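Local coordinates for peptide-binding protein (Photobacterium damsela subsp. piscicida, PDB 6SQX) that cleaves the peptidoglycan of potentially competing bacteria as a secreted endopeptidase of the NlpC/P60 family, probably of cysteine type, at residues I353-D358 against N388-T393. Residues are numbered along the deposited sequence; the frame is centred on the assembly and turned at random.
Sequences IYSMYD and NSKTST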
ATOM      1  N   ILE A 353      10.797  11.841 -11.062  1.00 29.32           N
ATOM      2  CA  ILE A 353      10.333  12.781 -10.048  1.00 29.13           C
ATOM      3  C   ILE A 353      10.656  14.207 -10.475  1.00 29.50           C
ATOM      4  O   ILE A 353      11.707  14.483 -11.076  1.00 30.86           O
ATOM      5  CB  ILE A 353      10.946  12.456  -8.676  1.00 28.55           C
ATOM      6  CG1 ILE A 353      10.188  13.188  -7.568  1.00 28.28           C
ATOM      7  CG2 ILE A 353      12.450  12.806  -8.619  1.00 28.38           C
ATOM      8  CD1 ILE A 353      10.545  12.681  -6.178  1.00 28.52           C
ATOM      9  N   TYR A 354       9.744  15.123 -10.185  1.00 28.73           N
ATOM     10  CA  TYR A 354       9.938  16.552 -10.376  1.00 28.79           C
ATOM     11  C   TYR A 354       9.806  17.198  -9.005  1.00 27.84           C
ATOM     12  O   TYR A 354       8.696  17.279  -8.455  1.00 26.66           O
ATOM     13  CB  TYR A 354       8.904  17.109 -11.351  1.00 32.07           C
ATOM     14  CG  TYR A 354       9.013  18.596 -11.537  1.00 36.39           C
ATOM     15  CD1 TYR A 354      10.166  19.167 -12.067  1.00 37.60           C
ATOM     16  CD2 TYR A 354       7.969  19.436 -11.177  1.00 39.03           C
ATOM     17  CE1 TYR A 354      10.267  20.529 -12.227  1.00 40.08           C
ATOM     18  CE2 TYR A 354       8.062  20.810 -11.341  1.00 40.04           C
ATOM     19  CZ  TYR A 354       9.219  21.348 -11.857  1.00 40.62           C
ATOM     20  OH  TYR A 354       9.324  22.709 -12.037  1.00 42.35           O
ATOM     21  N   SER A 355      10.925  17.657  -8.452  1.00 29.57           N
ATOM     22  CA  SER A 355      10.942  18.267  -7.129  1.00 29.11           C
ATOM     23  C   SER A 355      10.672  19.765  -7.218  1.00 29.21           C
ATOM     24  O   SER A 355      11.319  20.489  -7.986  1.00 32.00           O
ATOM     25  CB  SER A 355      12.285  18.032  -6.437  1.00 30.61           C
ATOM     26  OG  SER A 355      12.449  18.922  -5.336  1.00 32.44           O
ATOM     27  N   MET A 356       9.742  20.235  -6.393  1.00 29.69           N
ATOM     28  CA  MET A 356       9.401  21.648  -6.286  1.00 30.99           C
ATOM     29  C   MET A 356       9.924  22.238  -4.982  1.00 30.89           C
ATOM     30  O   MET A 356       9.392  23.229  -4.480  1.00 31.91           O
ATOM     31  CB  MET A 356       7.891  21.837  -6.428  1.00 32.90           C
ATOM     32  CG  MET A 356       7.428  21.710  -7.867  1.00 33.12           C
ATOM     33  SD  MET A 356       5.650  21.525  -8.058  1.00 34.39           S
ATOM     34  CE  MET A 356       5.546  19.747  -7.937  1.00 38.61           C
ATOM     35  N   TYR A 357      10.984  21.626  -4.442  1.00 30.13           N
ATOM     36  CA  TYR A 357      11.681  22.128  -3.258  1.00 31.79           C
ATOM     37  C   TYR A 357      12.076  23.597  -3.388  1.00 34.43           C
ATOM     38  O   TYR A 357      12.032  24.349  -2.409  1.00 35.57           O
ATOM     39  CB  TYR A 357      12.950  21.286  -3.059  1.00 33.73           C
ATOM     40  CG  TYR A 357      13.927  21.810  -2.027  1.00 33.73           C
ATOM     41  CD1 TYR A 357      13.715  21.608  -0.677  1.00 36.16           C
ATOM     42  CD2 TYR A 357      15.086  22.469  -2.408  1.00 34.86           C
ATOM     43  CE1 TYR A 357      14.597  22.065   0.280  1.00 35.87           C
ATOM     44  CE2 TYR A 357      15.973  22.938  -1.462  1.00 36.82           C
ATOM     45  CZ  TYR A 357      15.735  22.724  -0.117  1.00 37.28           C
ATOM     46  OH  TYR A 357      16.630  23.187   0.826  1.00 41.05           O
ATOM     47  N   ASP A 358      12.507  24.021  -4.567  1.00 37.38           N
ATOM     48  CA  ASP A 358      12.959  25.399  -4.689  1.00 41.87           C
ATOM     49  C   ASP A 358      11.852  26.346  -5.122  1.00 43.57           C
ATOM     50  O   ASP A 358      12.144  27.461  -5.554  1.00 45.62           O
ATOM     51  CB  ASP A 358      14.175  25.494  -5.615  1.00 46.94           C
ATOM     52  CG  ASP A 358      13.910  24.920  -6.983  1.00 52.49           C
ATOM     53  OD1 ASP A 358      12.828  24.321  -7.196  1.00 54.50           O
ATOM     54  OD2 ASP A 358      14.797  25.069  -7.855  1.00 53.94           O
ATOM     55  N   ASN A 388       9.167  16.510   4.793  1.00 26.38           N
ATOM     56  CA  ASN A 388       9.765  17.519   5.665  0.55 28.36           C
ATOM     57  C   ASN A 388      11.190  17.887   5.281  1.00 30.39           C
ATOM     58  O   ASN A 388      11.806  18.687   5.982  1.00 32.83           O
ATOM     59  CB  ASN A 388       9.724  17.078   7.140  0.55 29.80           C
ATOM     60  CG  ASN A 388      10.673  15.912   7.455  0.55 33.13           C
ATOM     61  OD1 ASN A 388      11.509  15.515   6.638  0.55 35.09           O
ATOM     62  ND2 ASN A 388      10.540  15.360   8.659  0.55 33.98           N
ATOM     63  N   SER A 389      11.726  17.308   4.209  1.00 29.30           N
ATOM     64  CA  SER A 389      13.033  17.665   3.672  1.00 28.56           C
ATOM     65  C   SER A 389      12.962  17.540   2.154  1.00 29.28           C
ATOM     66  O   SER A 389      11.996  17.001   1.604  1.00 28.69           O
ATOM     67  CB  SER A 389      14.150  16.754   4.214  1.00 30.38           C
ATOM     68  OG  SER A 389      14.091  15.460   3.621  1.00 34.22           O
ATOM     69  N   LYS A 390      14.007  18.026   1.467  1.00 29.73           N
ATOM     70  CA  LYS A 390      14.003  17.994   0.006  1.00 30.89           C
ATOM     71  C   LYS A 390      13.709  16.600  -0.542  1.00 30.23           C
ATOM     72  O   LYS A 390      12.920  16.447  -1.489  1.00 31.27           O
ATOM     73  CB  LYS A 390      15.348  18.505  -0.540  1.00 34.05           C
ATOM     74  CG  LYS A 390      15.408  18.521  -2.074  1.00 37.55           C
ATOM     75  CD  LYS A 390      16.699  19.167  -2.627  1.00 42.07           C
ATOM     76  CE  LYS A 390      17.931  18.387  -2.222  1.00 46.34           C
ATOM     77  NZ  LYS A 390      19.173  18.976  -2.841  1.00 47.32           N
ATOM     78  N   THR A 391      14.309  15.561   0.052  1.00 30.16           N
ATOM     79  CA  THR A 391      14.228  14.223  -0.520  1.00 30.90           C
ATOM     80  C   THR A 391      13.302  13.268   0.227  1.00 29.86           C
ATOM     81  O   THR A 391      12.980  12.204  -0.314  1.00 34.29           O
ATOM     82  CB  THR A 391      15.620  13.592  -0.634  1.00 34.31           C
ATOM     83  OG1 THR A 391      16.195  13.494   0.672  1.00 35.60           O
ATOM     84  CG2 THR A 391      16.515  14.457  -1.524  1.00 36.23           C
ATOM     85  N   SER A 392      12.864  13.589   1.437  1.00 27.01           N
ATOM     86  CA  SER A 392      12.033  12.612   2.130  1.00 26.78           C
ATOM     87  C   SER A 392      10.555  12.815   1.824  1.00 26.36           C
ATOM     88  O   SER A 392      10.111  13.885   1.397  1.00 26.26           O
ATOM     89  CB  SER A 392      12.273  12.657   3.635  1.00 29.84           C
ATOM     90  OG  SER A 392      11.794  13.869   4.171  1.00 32.51           O
ATOM     91  N   THR A 393       9.796  11.748   2.006  1.00 25.15           N
ATOM     92  CA  THR A 393       8.362  11.845   1.828  1.00 23.58           C
ATOM     93  C   THR A 393       7.650  11.265   3.038  1.00 23.65           C
ATOM     94  O   THR A 393       8.049  10.239   3.591  1.00 26.20           O
ATOM     95  CB  THR A 393       7.890  11.108   0.538  1.00 24.90           C
ATOM     96  OG1 THR A 393       8.323   9.748   0.583  1.00 26.39           O
ATOM     97  CG2 THR A 393       8.440  11.801  -0.740  1.00 24.60           C
TER
HETATM   98  O   HOH W   1      11.196  17.998  -3.005  1.00 28.16           O
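Tyr357 and Lys390 meet through a CH-pi contact at the surface of the NlpC/P60 domain, where the loop between strands 382-387 and 395-405 reaches the turn that follows edge strand 353-355. The evidence is the position of Lys390 CB, which lies 3.8 Å from the centroid of the Tyr357 ring and 24° off its normal, hence over the face, though offset toward the CD1/CE1 rim. Its closest ring atom is Tyr357 CD1, at 3.5 Å. The lysine's aliphatic chain continues over the same ring: Lys390 CG comes within 3.6 Å of Tyr357 CG, and Lys390 CD moves on to the CD2 side. With CG anti to the backbone N (chi1 -179°), the lysine starts out extended across the tyrosine side chain, which it crosses at about a right angle; a bend at chi3 then carries its end away. Lys390 NZ therefore sits 5.7 Å from the Tyr357 ring centroid, a distance that allows at most a weak cation-pi attraction.

Beside this apolar contact, no direct hydrogen bond joins the two segments, but one water bridges them. It accepts from Ser355 OG and donates to Lys390 O, each at 2.8 Å, so the residue that lays its chain on the ring is linked through its backbone as well. Further out, strand 353-355 borders strand 467-472, with backbone hydrogen bonds linking Tyr354 to Thr470 and Met356 to Phe468, while Val466 touches the Tyr357 side chain. What ties the tyrosine's backbone to the strand end is an ST turn: Tyr357 N donates to Ser355 OG over 3.2 Å at a nearly straight 164°, leaving that hydroxyl oxygen both acceptor from the turn and donor to the water.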